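Local coordinates for protein beta-N-acetylhexosaminidase (Streptomyces plicatus, PDB 1JAK) that hydrolyses terminal, beta-linked N-acetylhexosamine residues from glycosides, probably by substrate-assisted catalysis as in other family 20 enzymes, at residues T22-V27 with L145-T150; P29-V34 with I151-R156; G37-R42 with S104-V109; H48-D53 with G85-L90. All blocks are in the same frame, centred on the assembly; numbering follows the deposited sequence.

Overall arrangement
All four contacts belong to the smaller N-terminal domain of this family 20 enzyme and reach one mixed sheet beside the catalytic barrel. Contacts 1 and 2 share strand 145-153, their centres about 13 Å apart, and L24 of the first packs on V34 and I151 of the second. Contact 3, its centre about 10 Å from that of contact 1, sits where strands 41-42 and 100-105 pair with 145-153. Contacts 3 and 4, centres about 16 Å apart, join through the pairing of 86-90 with 108-113. Along the chain contact 4 nests inside contact 3, and contact 3 inside contacts 1 and 2, which cross. Strand 145-153 thus gathers earlier segments just before the chain enters the barrel at strand 159-165.

Contact 1. Residues T22-V27 with L145-T150; sequences TPLDRV and LVAGGT
L24 lays its CD2 methyl against the backbone of G148-T150, where strand 145-153 resumes after its break. CG stands anti to the backbone N (chi1 -173°), and beyond it CD2 comes 3.7 Å from G148 O. The same methyl lies 3.8 Å from G149 CA and equally close to T150 N, so one branch of the leucine spans three residues of main chain. Lower on the same side chain, L24 CB meets A147 CB at 4.0 Å. The alanine methyl also reaches the backbone opposite, with A147 CB 3.4 Å from T22 O.

G149 fits this surface because it carries no side chain: a CB here would run into L24 CD2, and at these backbone angles it would also press on the carbonyl O of G148. The leucine itself is presented by a type I turn from P23 to R26, closed by a bond of 3.0 Å from R26 N to P23 O. Helix 116-129 touches L24 through L129, strand 33-36 touches it through V34 and P36, and S104 OG hydrogen-bonds to A147 O and V146 O.

The direct contact is made by methyl groups, on each other and on main-chain atoms, and a single water supplies the polar link. It donates to T22 O at 2.8 Å and accepts from A147 N at 2.8 Å, giving T22 O and, at the break in the strand, A147 N a partner. The chemistry therefore implies a join that depends on the shape of small residues, A147 and G149, with the water bridging two main chains that do not pair directly.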
loop_
_atom_site.group_PDB
_atom_site.type_symbol
_atom_site.label_atom_id
_atom_site.label_comp_id
_atom_site.label_asym_id
_atom_site.label_seq_id
_atom_site.Cartn_x
_atom_site.Cartn_y
_atom_site.Cartn_z
ATOM N N THR A 22 26.641 6.254 1.439
ATOM C CA THR A 22 25.820 6.762 0.350
ATOM C C THR A 22 25.383 8.173 0.740
ATOM O O THR A 22 25.213 8.470 1.923
ATOM C CB THR A 22 24.567 5.885 0.125
ATOM O OG1 THR A 22 23.738 5.920 1.295
ATOM C CG2 THR A 22 24.970 4.443 -0.159
ATOM N N PRO A 23 25.202 9.062 -0.251
ATOM C CA PRO A 23 24.786 10.442 0.019
ATOM C C PRO A 23 23.538 10.518 0.890
ATOM O O PRO A 23 22.624 9.708 0.751
ATOM C CB PRO A 23 24.561 11.010 -1.381
ATOM C CG PRO A 23 25.574 10.264 -2.198
ATOM C CD PRO A 23 25.406 8.851 -1.694
ATOM N N LEU A 24 23.507 11.502 1.782
ATOM C CA LEU A 24 22.386 11.686 2.697
ATOM C C LEU A 24 21.042 11.887 1.999
ATOM O O LEU A 24 19.996 11.573 2.562
ATOM C CB LEU A 24 22.667 12.874 3.625
ATOM C CG LEU A 24 21.684 13.147 4.767
ATOM C CD1 LEU A 24 21.685 11.975 5.740
ATOM C CD2 LEU A 24 22.078 14.434 5.489
ATOM N N ASP A 25 21.070 12.400 0.772
ATOM C CA ASP A 25 19.835 12.653 0.031
ATOM C C ASP A 25 19.406 11.486 -0.850
ATOM O O ASP A 25 18.327 11.520 -1.447
ATOM C CB ASP A 25 20.007 13.879 -0.865
ATOM C CG ASP A 25 20.881 13.591 -2.075
ATOM O OD1 ASP A 25 22.052 13.204 -1.888
ATOM O OD2 ASP A 25 20.396 13.742 -3.216
ATOM N N ARG A 26 20.240 10.458 -0.940
ATOM C CA ARG A 26 19.929 9.325 -1.800
ATOM C C ARG A 26 18.971 8.322 -1.173
ATOM O O ARG A 26 19.343 7.183 -0.885
ATOM C CB ARG A 26 21.226 8.633 -2.231
ATOM C CG ARG A 26 21.059 7.647 -3.379
ATOM C CD ARG A 26 22.366 7.493 -4.144
ATOM N NE ARG A 26 22.772 8.755 -4.760
ATOM C CZ ARG A 26 23.910 8.937 -5.423
ATOM N NH1 ARG A 26 24.771 7.936 -5.559
ATOM N NH2 ARG A 26 24.189 10.121 -5.949
ATOM N N VAL A 27 17.730 8.755 -0.973
ATOM C CA VAL A 27 16.706 7.893 -0.390
ATOM C C VAL A 27 15.367 8.130 -1.083
ATOM O O VAL A 27 15.141 9.183 -1.684
ATOM C CB VAL A 27 16.530 8.160 1.123
ATOM C CG1 VAL A 27 17.881 8.156 1.825
ATOM C CG2 VAL A 27 15.829 9.468 1.338
ATOM N N LEU A 145 28.163 2.595 7.814
ATOM C CA LEU A 145 28.223 4.048 7.769
ATOM C C LEU A 145 26.897 4.732 7.462
ATOM O O LEU A 145 26.095 4.238 6.668
ATOM C CB LEU A 145 29.253 4.479 6.723
ATOM C CG LEU A 145 30.693 4.028 6.965
ATOM C CD1 LEU A 145 31.528 4.259 5.712
ATOM C CD2 LEU A 145 31.263 4.788 8.149
ATOM N N VAL A 146 26.687 5.878 8.100
ATOM C CA VAL A 146 25.490 6.686 7.905
ATOM C C VAL A 146 25.956 8.118 7.659
ATOM O O VAL A 146 26.493 8.765 8.559
ATOM C CB VAL A 146 24.581 6.668 9.150
ATOM C CG1 VAL A 146 23.325 7.498 8.889
ATOM C CG2 VAL A 146 24.212 5.234 9.502
ATOM N N ALA A 147 25.757 8.602 6.437
ATOM C CA ALA A 147 26.166 9.953 6.065
ATOM C C ALA A 147 25.843 10.981 7.148
ATOM O O ALA A 147 24.792 10.922 7.787
ATOM C CB ALA A 147 25.504 10.352 4.750
ATOM N N GLY A 148 26.757 11.926 7.348
ATOM C CA GLY A 148 26.552 12.947 8.356
ATOM C C GLY A 148 25.653 14.079 7.896
ATOM O O GLY A 148 25.618 14.418 6.713
ATOM N N GLY A 149 24.918 14.664 8.834
ATOM C CA GLY A 149 24.039 15.764 8.490
ATOM C C GLY A 149 22.678 15.676 9.147
ATOM O O GLY A 149 22.472 14.910 10.090
ATOM N N THR A 150 21.739 16.462 8.637
ATOM C CA THR A 150 20.394 16.480 9.183
ATOM C C THR A 150 19.325 16.369 8.105
ATOM O O THR A 150 19.421 16.997 7.053
ATOM C CB THR A 150 20.138 17.777 9.973
ATOM O OG1 THR A 150 20.991 17.814 11.124
ATOM C CG2 THR A 150 18.682 17.855 10.417
HETATM O O HOH W 1 24.642 7.147 4.308
#

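Contact 2. Residues P29-V34 with I151-R156; sequences PAPASV and IEDTPR. With SO4 (sulfate ion), chain B.
D153 brings its carboxylate across to the P31-A32 backbone, while I151 and V34 share one face of the sheet and E152 and S33 the other. A32 N donates to D153 OD1 at 2.9 Å, from above the carboxylate plane, 54° out of it. D153 OD2 lies beside P31 CB and accepts from a water, at 2.8 Å, that also donates to P29 O. An alanine at D153 would probably leave A32 N and NE1 of W474, which also bonds to OD1, without their acceptor, and this water short of one partner.

P31 and I151 cross obliquely, P31 CB 3.7 Å from I151 CG2. On the other face S33 CB and E152 CB sit 4.1 Å apart, and E152 turns its acid end to Y95. The antiparallel pair S33-E152 is bonded from E152 N to S33 O at 3.0 Å, with a weak return bond. R156 grips a sulfate ion, probably from the crystallisation liquor, NE to O4 at 2.9 Å and NH2 to O2; its NH2 is also salt-bridged to D427.

The end of strand 145-153 lies between strands 33-36 and 100-105, with W474 and E471 of helix 465-474 packed on P29.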
loop_
_atom_site.group_PDB
_atom_site.type_symbol
_atom_site.label_atom_id
_atom_site.label_comp_id
_atom_site.label_asym_id
_atom_site.label_seq_id
_atom_site.Cartn_x
_atom_site.Cartn_y
_atom_site.Cartn_z
ATOM N N PRO A 29 11.127 7.715 -0.304
ATOM C CA PRO A 29 10.840 8.993 -0.973
ATOM C C PRO A 29 11.888 10.068 -0.687
ATOM O O PRO A 29 12.566 10.035 0.339
ATOM C CB PRO A 29 9.485 9.396 -0.388
ATOM C CG PRO A 29 8.853 8.089 -0.027
ATOM C CD PRO A 29 10.008 7.325 0.570
ATOM N N ALA A 30 12.014 11.029 -1.595
ATOM C CA ALA A 30 12.950 12.126 -1.392
ATOM C C ALA A 30 12.504 12.849 -0.119
ATOM O O ALA A 30 11.326 13.167 0.037
ATOM C CB ALA A 30 12.896 13.080 -2.581
ATOM N N PRO A 31 13.430 13.099 0.822
ATOM C CA PRO A 31 13.021 13.795 2.047
ATOM C C PRO A 31 12.725 15.268 1.768
ATOM O O PRO A 31 13.278 15.853 0.834
ATOM C CB PRO A 31 14.230 13.619 2.971
ATOM C CG PRO A 31 14.882 12.371 2.464
ATOM C CD PRO A 31 14.783 12.540 0.966
ATOM N N ALA A 32 11.860 15.862 2.583
ATOM C CA ALA A 32 11.479 17.261 2.420
ATOM C C ALA A 32 12.679 18.198 2.530
ATOM O O ALA A 32 12.759 19.207 1.826
ATOM C CB ALA A 32 10.427 17.634 3.456
ATOM N N SER A 33 13.612 17.860 3.414
ATOM C CA SER A 33 14.804 18.677 3.612
ATOM C C SER A 33 16.016 17.821 3.951
ATOM O O SER A 33 15.964 16.995 4.858
ATOM C CB SER A 33 14.571 19.683 4.739
ATOM O OG SER A 33 15.756 20.410 5.015
ATOM N N VAL A 34 17.105 18.023 3.216
ATOM C CA VAL A 34 18.338 17.279 3.446
ATOM C C VAL A 34 19.492 18.268 3.558
ATOM O O VAL A 34 19.741 19.052 2.642
ATOM C CB VAL A 34 18.640 16.300 2.290
ATOM C CG1 VAL A 34 19.886 15.486 2.613
ATOM C CG2 VAL A 34 17.450 15.376 2.062
ATOM N N ILE A 151 18.315 15.554 8.386
ATOM C CA ILE A 151 17.186 15.370 7.485
ATOM C C ILE A 151 15.936 15.737 8.281
ATOM O O ILE A 151 15.753 15.268 9.402
ATOM C CB ILE A 151 17.032 13.892 7.013
ATOM C CG1 ILE A 151 18.163 13.514 6.055
ATOM C CG2 ILE A 151 15.675 13.702 6.333
ATOM C CD1 ILE A 151 18.087 12.078 5.549
ATOM N N GLU A 152 15.100 16.601 7.716
ATOM C CA GLU A 152 13.844 16.985 8.354
ATOM C C GLU A 152 12.836 16.556 7.303
ATOM O O GLU A 152 12.886 17.017 6.164
ATOM C CB GLU A 152 13.799 18.489 8.617
ATOM C CG GLU A 152 14.879 18.935 9.592
ATOM C CD GLU A 152 14.605 20.293 10.201
ATOM O OE1 GLU A 152 13.695 20.394 11.052
ATOM O OE2 GLU A 152 15.298 21.259 9.823
ATOM N N ASP A 153 11.921 15.679 7.695
ATOM C CA ASP A 153 10.989 15.090 6.742
ATOM C C ASP A 153 9.531 14.991 7.208
ATOM O O ASP A 153 9.255 14.531 8.310
ATOM C CB ASP A 153 11.541 13.693 6.436
ATOM C CG ASP A 153 11.136 13.161 5.082
ATOM O OD1 ASP A 153 10.555 13.907 4.269
ATOM O OD2 ASP A 153 11.428 11.970 4.838
ATOM N N THR A 154 8.606 15.422 6.351
ATOM C CA THR A 154 7.174 15.345 6.635
ATOM C C THR A 154 6.485 14.969 5.321
ATOM O O THR A 154 6.997 15.273 4.247
ATOM C CB THR A 154 6.602 16.691 7.127
ATOM O OG1 THR A 154 6.930 17.718 6.183
ATOM C CG2 THR A 154 7.168 17.046 8.504
ATOM N N PRO A 155 5.318 14.307 5.391
ATOM C CA PRO A 155 4.579 13.892 4.190
ATOM C C PRO A 155 3.691 14.946 3.528
ATOM O O PRO A 155 3.092 15.787 4.195
ATOM C CB PRO A 155 3.763 12.712 4.694
ATOM C CG PRO A 155 3.393 13.166 6.070
ATOM C CD PRO A 155 4.707 13.725 6.600
ATOM N N ARG A 156 3.599 14.867 2.205
ATOM C CA ARG A 156 2.777 15.780 1.418
ATOM C C ARG A 156 1.302 15.394 1.520
ATOM O O ARG A 156 0.434 16.254 1.705
ATOM C CB ARG A 156 3.217 15.737 -0.046
ATOM C CG ARG A 156 2.406 16.631 -0.975
ATOM C CD ARG A 156 2.859 16.474 -2.415
ATOM N NE ARG A 156 2.174 17.415 -3.298
ATOM C CZ ARG A 156 2.317 17.445 -4.619
ATOM N NH1 ARG A 156 3.120 16.583 -5.229
ATOM N NH2 ARG A 156 1.667 18.357 -5.332
HETATM S S SO4 B . -0.328 20.281 -2.539
HETATM O O1 SO4 B . -1.793 20.213 -2.714
HETATM O O2 SO4 B . 0.313 20.540 -3.844
HETATM O O3 SO4 B . 0.000 21.374 -1.603
HETATM O O4 SO4 B . 0.163 19.003 -1.986
HETATM O O HOH W 2 11.434 9.978 2.906
#

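Contact 3. Residues G37-R42 with S104-V109; sequences GGAPYR and SGPAGV
Y41 and G105 bring their backbones together, CA to CA 4.6 Å, where the chain 37-42 passes the tip of a beta-hairpin with a two-residue loop. The hairpin joins strands 100-105 and 108-113 through a type I turn from G105 to G108, closed by a bond from G108 N to G105 O of 2.8 Å and a longer one from G105 N to G108 O. The two segments meet without such pairing; instead G105 CA directs its hydrogen at A39 O, 3.4 Å away and with an angle of 165° at the hydrogen. G108 has backbone angles at which a CB would be jammed against the carbonyl O of A107, and its bare CA can lie close over the ring of Y41.

That ring covers the end of the turn. Y41 CG stands anti to the backbone N (chi1 173°), and one ring face receives G108 CA, 3.3 Å from CD1, and V109 N, which lies 4.1 Å above the plane over the ring centre. P106 O sits at the ring edge. V109 crosses the tyrosine at about a right angle, and its CG2 comes 3.5 Å from Y41 CD2. The phenol OH bonds to T47 OG1. At the outer end, the exposed residues A39 and P106 touch through A39 CB and P106 CG, 3.7 Å apart.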
loop_
_atom_site.group_PDB
_atom_site.type_symbol
_atom_site.label_atom_id
_atom_site.label_comp_id
_atom_site.label_asym_id
_atom_site.label_seq_id
_atom_site.Cartn_x
_atom_site.Cartn_y
_atom_site.Cartn_z
ATOM N N GLY A 37 26.464 17.245 6.025
ATOM C CA GLY A 37 27.570 17.954 6.635
ATOM C C GLY A 37 28.281 17.152 7.701
ATOM O O GLY A 37 27.679 16.314 8.371
ATOM N N GLY A 38 29.575 17.411 7.854
ATOM C CA GLY A 38 30.354 16.714 8.858
ATOM C C GLY A 38 30.661 15.268 8.534
ATOM O O GLY A 38 30.421 14.793 7.420
ATOM N N ALA A 39 31.200 14.566 9.526
ATOM C CA ALA A 39 31.561 13.166 9.378
ATOM C C ALA A 39 30.343 12.284 9.618
ATOM O O ALA A 39 29.389 12.690 10.274
ATOM C CB ALA A 39 32.668 12.810 10.360
ATOM N N PRO A 40 30.367 11.058 9.088
ATOM C CA PRO A 40 29.245 10.136 9.259
ATOM C C PRO A 40 29.278 9.431 10.604
ATOM O O PRO A 40 30.222 9.593 11.384
ATOM C CB PRO A 40 29.451 9.154 8.119
ATOM C CG PRO A 40 30.946 9.018 8.109
ATOM C CD PRO A 40 31.404 10.463 8.224
ATOM N N TYR A 41 28.231 8.662 10.876
ATOM C CA TYR A 41 28.175 7.872 12.091
ATOM C C TYR A 41 28.517 6.471 11.627
ATOM O O TYR A 41 28.263 6.112 10.473
ATOM C CB TYR A 41 26.775 7.859 12.708
ATOM C CG TYR A 41 26.670 6.908 13.885
ATOM C CD1 TYR A 41 27.450 7.097 15.028
ATOM C CD2 TYR A 41 25.819 5.803 13.846
ATOM C CE1 TYR A 41 27.388 6.209 16.102
ATOM C CE2 TYR A 41 25.750 4.907 14.915
ATOM C CZ TYR A 41 26.538 5.116 16.039
ATOM O OH TYR A 41 26.485 4.233 17.096
ATOM N N ARG A 42 29.096 5.676 12.515
ATOM C CA ARG A 42 29.450 4.314 12.170
ATOM C C ARG A 42 28.939 3.406 13.273
ATOM O O ARG A 42 29.325 3.554 14.432
ATOM C CB ARG A 42 30.969 4.175 12.060
ATOM C CG ARG A 42 31.438 2.873 11.439
ATOM C CD ARG A 42 32.900 2.635 11.771
ATOM N NE ARG A 42 33.538 1.683 10.869
ATOM C CZ ARG A 42 34.241 2.029 9.795
ATOM N NH1 ARG A 42 34.398 3.311 9.483
ATOM N NH2 ARG A 42 34.800 1.094 9.039
ATOM N N SER A 104 22.753 12.873 12.088
ATOM C CA SER A 104 23.815 11.876 12.016
ATOM C C SER A 104 25.210 12.482 12.105
ATOM O O SER A 104 25.505 13.486 11.461
ATOM C CB SER A 104 23.700 11.080 10.715
ATOM O OG SER A 104 24.779 10.171 10.580
ATOM N N GLY A 105 26.065 11.847 12.899
ATOM C CA GLY A 105 27.425 12.319 13.066
ATOM C C GLY A 105 28.198 11.384 13.976
ATOM O O GLY A 105 27.651 10.386 14.443
ATOM N N PRO A 106 29.478 11.676 14.248
ATOM C CA PRO A 106 30.291 10.822 15.119
ATOM C C PRO A 106 29.662 10.585 16.490
ATOM O O PRO A 106 29.899 9.553 17.118
ATOM C CB PRO A 106 31.606 11.592 15.219
ATOM C CG PRO A 106 31.695 12.268 13.882
ATOM C CD PRO A 106 30.283 12.779 13.694
ATOM N N ALA A 107 28.859 11.542 16.948
ATOM C CA ALA A 107 28.214 11.440 18.253
ATOM C C ALA A 107 27.034 10.474 18.246
ATOM O O ALA A 107 26.472 10.164 19.300
ATOM C CB ALA A 107 27.759 12.819 18.720
ATOM N N GLY A 108 26.663 10.006 17.058
ATOM C CA GLY A 108 25.559 9.070 16.944
ATOM C C GLY A 108 24.460 9.507 15.992
ATOM O O GLY A 108 24.544 10.560 15.354
ATOM N N VAL A 109 23.432 8.676 15.880
ATOM C CA VAL A 109 22.291 8.983 15.027
ATOM C C VAL A 109 21.089 9.168 15.934
ATOM O O VAL A 109 20.814 8.330 16.794
ATOM C CB VAL A 109 21.991 7.843 14.026
ATOM C CG1 VAL A 109 20.651 8.090 13.341
ATOM C CG2 VAL A 109 23.093 7.767 12.983
#

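Contact 4. Residues H48-D53 with G85-L90; sequences HIRVDD and GIRLRL
R50 and R87 each hold CG anti to the backbone N (chi1 176° in both) and then bend at chi2, and the two chains lie side by side, pointing the same way. R50 CG rests 3.4 Å from R87 CD, and farther out R50 NH1 lies over one face of the R87 guanidinium, toward its rim. The two planes are 47° apart. These like charges come close, R50 NH1 being 3.4 Å from R87 NH1, and the neighbouring carboxylate of D52 would be expected to ease their repulsion. D52 OD1 takes R87 NH2 in a salt bridge of 3.1 Å, met nearly along its own C-O bond, with carboxylate and guanidinium planes 82° apart. D52 OD2 uses its syn lone pair for L90 N at 2.7 Å, and OD1 also accepts from a water, at 2.6 Å, that donates to L90 O as well. R89 CB covers the opposite face of the R87 guanidinium, over its centre. A leucine in place of R87 would probably leave D52 OD1 without its charged mate and R50 NH1 without the flat group it lies over.

The backbones form a parallel ladder. I86 N donates to H48 O, R50 N to I86 O at 2.8 Å, and L88 N to R50 O at 2.8 Å. On the side away from the arginines, I49 and I86 face helix 55-72, meeting A65 and L64, and V51 CG1 packs on L88 CD1, 4.1 Å away. Strand 49-50, helix 55-72 and strand 78-79, parallel to the first, form a beta-alpha-beta crossover, which 86-90 extends on the other edge of 49-50.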
loop_
_atom_site.group_PDB
_atom_site.type_symbol
_atom_site.label_atom_id
_atom_site.label_comp_id
_atom_site.label_asym_id
_atom_site.label_seq_id
_atom_site.Cartn_x
_atom_site.Cartn_y
_atom_site.Cartn_z
ATOM N N HIS A 48 24.223 0.729 21.185
ATOM C CA HIS A 48 22.959 0.506 21.878
ATOM C C HIS A 48 21.891 1.356 21.197
ATOM O O HIS A 48 22.198 2.392 20.609
ATOM C CB HIS A 48 23.058 0.953 23.340
ATOM C CG HIS A 48 23.840 0.025 24.214
ATOM N ND1 HIS A 48 24.900 -0.723 23.750
ATOM C CD2 HIS A 48 23.739 -0.247 25.537
ATOM C CE1 HIS A 48 25.418 -1.417 24.748
ATOM N NE2 HIS A 48 24.733 -1.146 25.844
ATOM N N ILE A 49 20.643 0.905 21.269
ATOM C CA ILE A 49 19.527 1.654 20.708
ATOM C C ILE A 49 18.777 2.200 21.918
ATOM O O ILE A 49 18.146 1.448 22.661
ATOM C CB ILE A 49 18.593 0.751 19.874
ATOM C CG1 ILE A 49 19.314 0.311 18.596
ATOM C CG2 ILE A 49 17.311 1.501 19.522
ATOM C CD1 ILE A 49 18.590 -0.771 17.822
ATOM N N ARG A 50 18.883 3.509 22.123
ATOM C CA ARG A 50 18.235 4.177 23.246
ATOM C C ARG A 50 16.857 4.672 22.832
ATOM O O ARG A 50 16.718 5.363 21.826
ATOM C CB ARG A 50 19.092 5.361 23.707
ATOM C CG ARG A 50 18.486 6.218 24.819
ATOM C CD ARG A 50 18.357 5.462 26.130
ATOM N NE ARG A 50 18.265 6.372 27.273
ATOM C CZ ARG A 50 17.225 7.158 27.537
ATOM N NH1 ARG A 50 16.164 7.155 26.743
ATOM N NH2 ARG A 50 17.253 7.956 28.595
ATOM N N VAL A 51 15.845 4.309 23.614
ATOM C CA VAL A 51 14.472 4.716 23.343
ATOM C C VAL A 51 13.857 5.311 24.604
ATOM O O VAL A 51 14.422 5.195 25.693
ATOM C CB VAL A 51 13.603 3.516 22.912
ATOM C CG1 VAL A 51 14.176 2.878 21.656
ATOM C CG2 VAL A 51 13.527 2.497 24.040
ATOM N N ASP A 52 12.702 5.951 24.456
ATOM C CA ASP A 52 12.022 6.527 25.607
ATOM C C ASP A 52 11.423 5.394 26.422
ATOM O O ASP A 52 11.198 4.297 25.906
ATOM C CB ASP A 52 10.912 7.481 25.166
ATOM C CG ASP A 52 11.433 8.634 24.342
ATOM O OD1 ASP A 52 12.466 9.223 24.726
ATOM O OD2 ASP A 52 10.803 8.959 23.315
ATOM N N ASP A 53 11.159 5.658 27.696
ATOM C CA ASP A 53 10.589 4.647 28.570
ATOM C C ASP A 53 9.093 4.488 28.314
ATOM O O ASP A 53 8.265 4.800 29.171
ATOM C CB ASP A 53 10.854 5.018 30.034
ATOM C CG ASP A 53 10.461 3.916 30.997
ATOM O OD1 ASP A 53 10.366 2.748 30.564
ATOM O OD2 ASP A 53 10.263 4.217 32.194
ATOM N N GLY A 85 24.186 4.948 20.896
ATOM C CA GLY A 85 24.671 5.462 19.626
ATOM C C GLY A 85 23.536 5.786 18.673
ATOM O O GLY A 85 23.663 6.664 17.823
ATOM N N ILE A 86 22.436 5.052 18.794
ATOM C CA ILE A 86 21.255 5.294 17.970
ATOM C C ILE A 86 20.145 5.623 18.953
ATOM O O ILE A 86 19.787 4.796 19.791
ATOM C CB ILE A 86 20.848 4.051 17.148
ATOM C CG1 ILE A 86 21.931 3.733 16.117
ATOM C CG2 ILE A 86 19.515 4.308 16.445
ATOM C CD1 ILE A 86 21.676 2.469 15.317
ATOM N N ARG A 87 19.608 6.833 18.862
ATOM C CA ARG A 87 18.556 7.252 19.776
ATOM C C ARG A 87 17.253 7.578 19.067
ATOM O O ARG A 87 17.239 8.304 18.074
ATOM C CB ARG A 87 19.009 8.476 20.576
ATOM C CG ARG A 87 17.940 9.052 21.504
ATOM C CD ARG A 87 18.386 9.006 22.957
ATOM N NE ARG A 87 17.462 9.687 23.864
ATOM C CZ ARG A 87 16.221 9.284 24.133
ATOM N NH1 ARG A 87 15.725 8.191 23.564
ATOM N NH2 ARG A 87 15.472 9.976 24.984
ATOM N N LEU A 88 16.166 7.023 19.591
ATOM C CA LEU A 88 14.835 7.265 19.055
ATOM C C LEU A 88 14.118 8.038 20.154
ATOM O O LEU A 88 13.902 7.517 21.247
ATOM C CB LEU A 88 14.118 5.938 18.783
ATOM C CG LEU A 88 14.883 4.930 17.916
ATOM C CD1 LEU A 88 14.009 3.705 17.670
ATOM C CD2 LEU A 88 15.279 5.574 16.595
ATOM N N ARG A 89 13.763 9.287 19.876
ATOM C CA ARG A 89 13.105 10.095 20.890
ATOM C C ARG A 89 11.834 10.793 20.446
ATOM O O ARG A 89 11.750 11.321 19.338
ATOM C CB ARG A 89 14.089 11.128 21.445
ATOM C CG ARG A 89 14.770 11.985 20.394
ATOM C CD ARG A 89 15.926 12.772 21.003
ATOM N NE ARG A 89 15.473 13.765 21.974
ATOM C CZ ARG A 89 14.898 14.918 21.650
ATOM N NH1 ARG A 89 14.703 15.229 20.375
ATOM N NH2 ARG A 89 14.517 15.763 22.599
ATOM N N LEU A 90 10.846 10.780 21.334
ATOM C CA LEU A 90 9.568 11.426 21.081
ATOM C C LEU A 90 9.610 12.780 21.771
ATOM O O LEU A 90 9.859 12.865 22.975
ATOM C CB LEU A 90 8.426 10.584 21.650
ATOM C CG LEU A 90 8.241 9.209 21.009
ATOM C CD1 LEU A 90 7.215 8.408 21.792
ATOM C CD2 LEU A 90 7.810 9.378 19.559
HETATM O O HOH W 3 11.935 11.718 24.669
#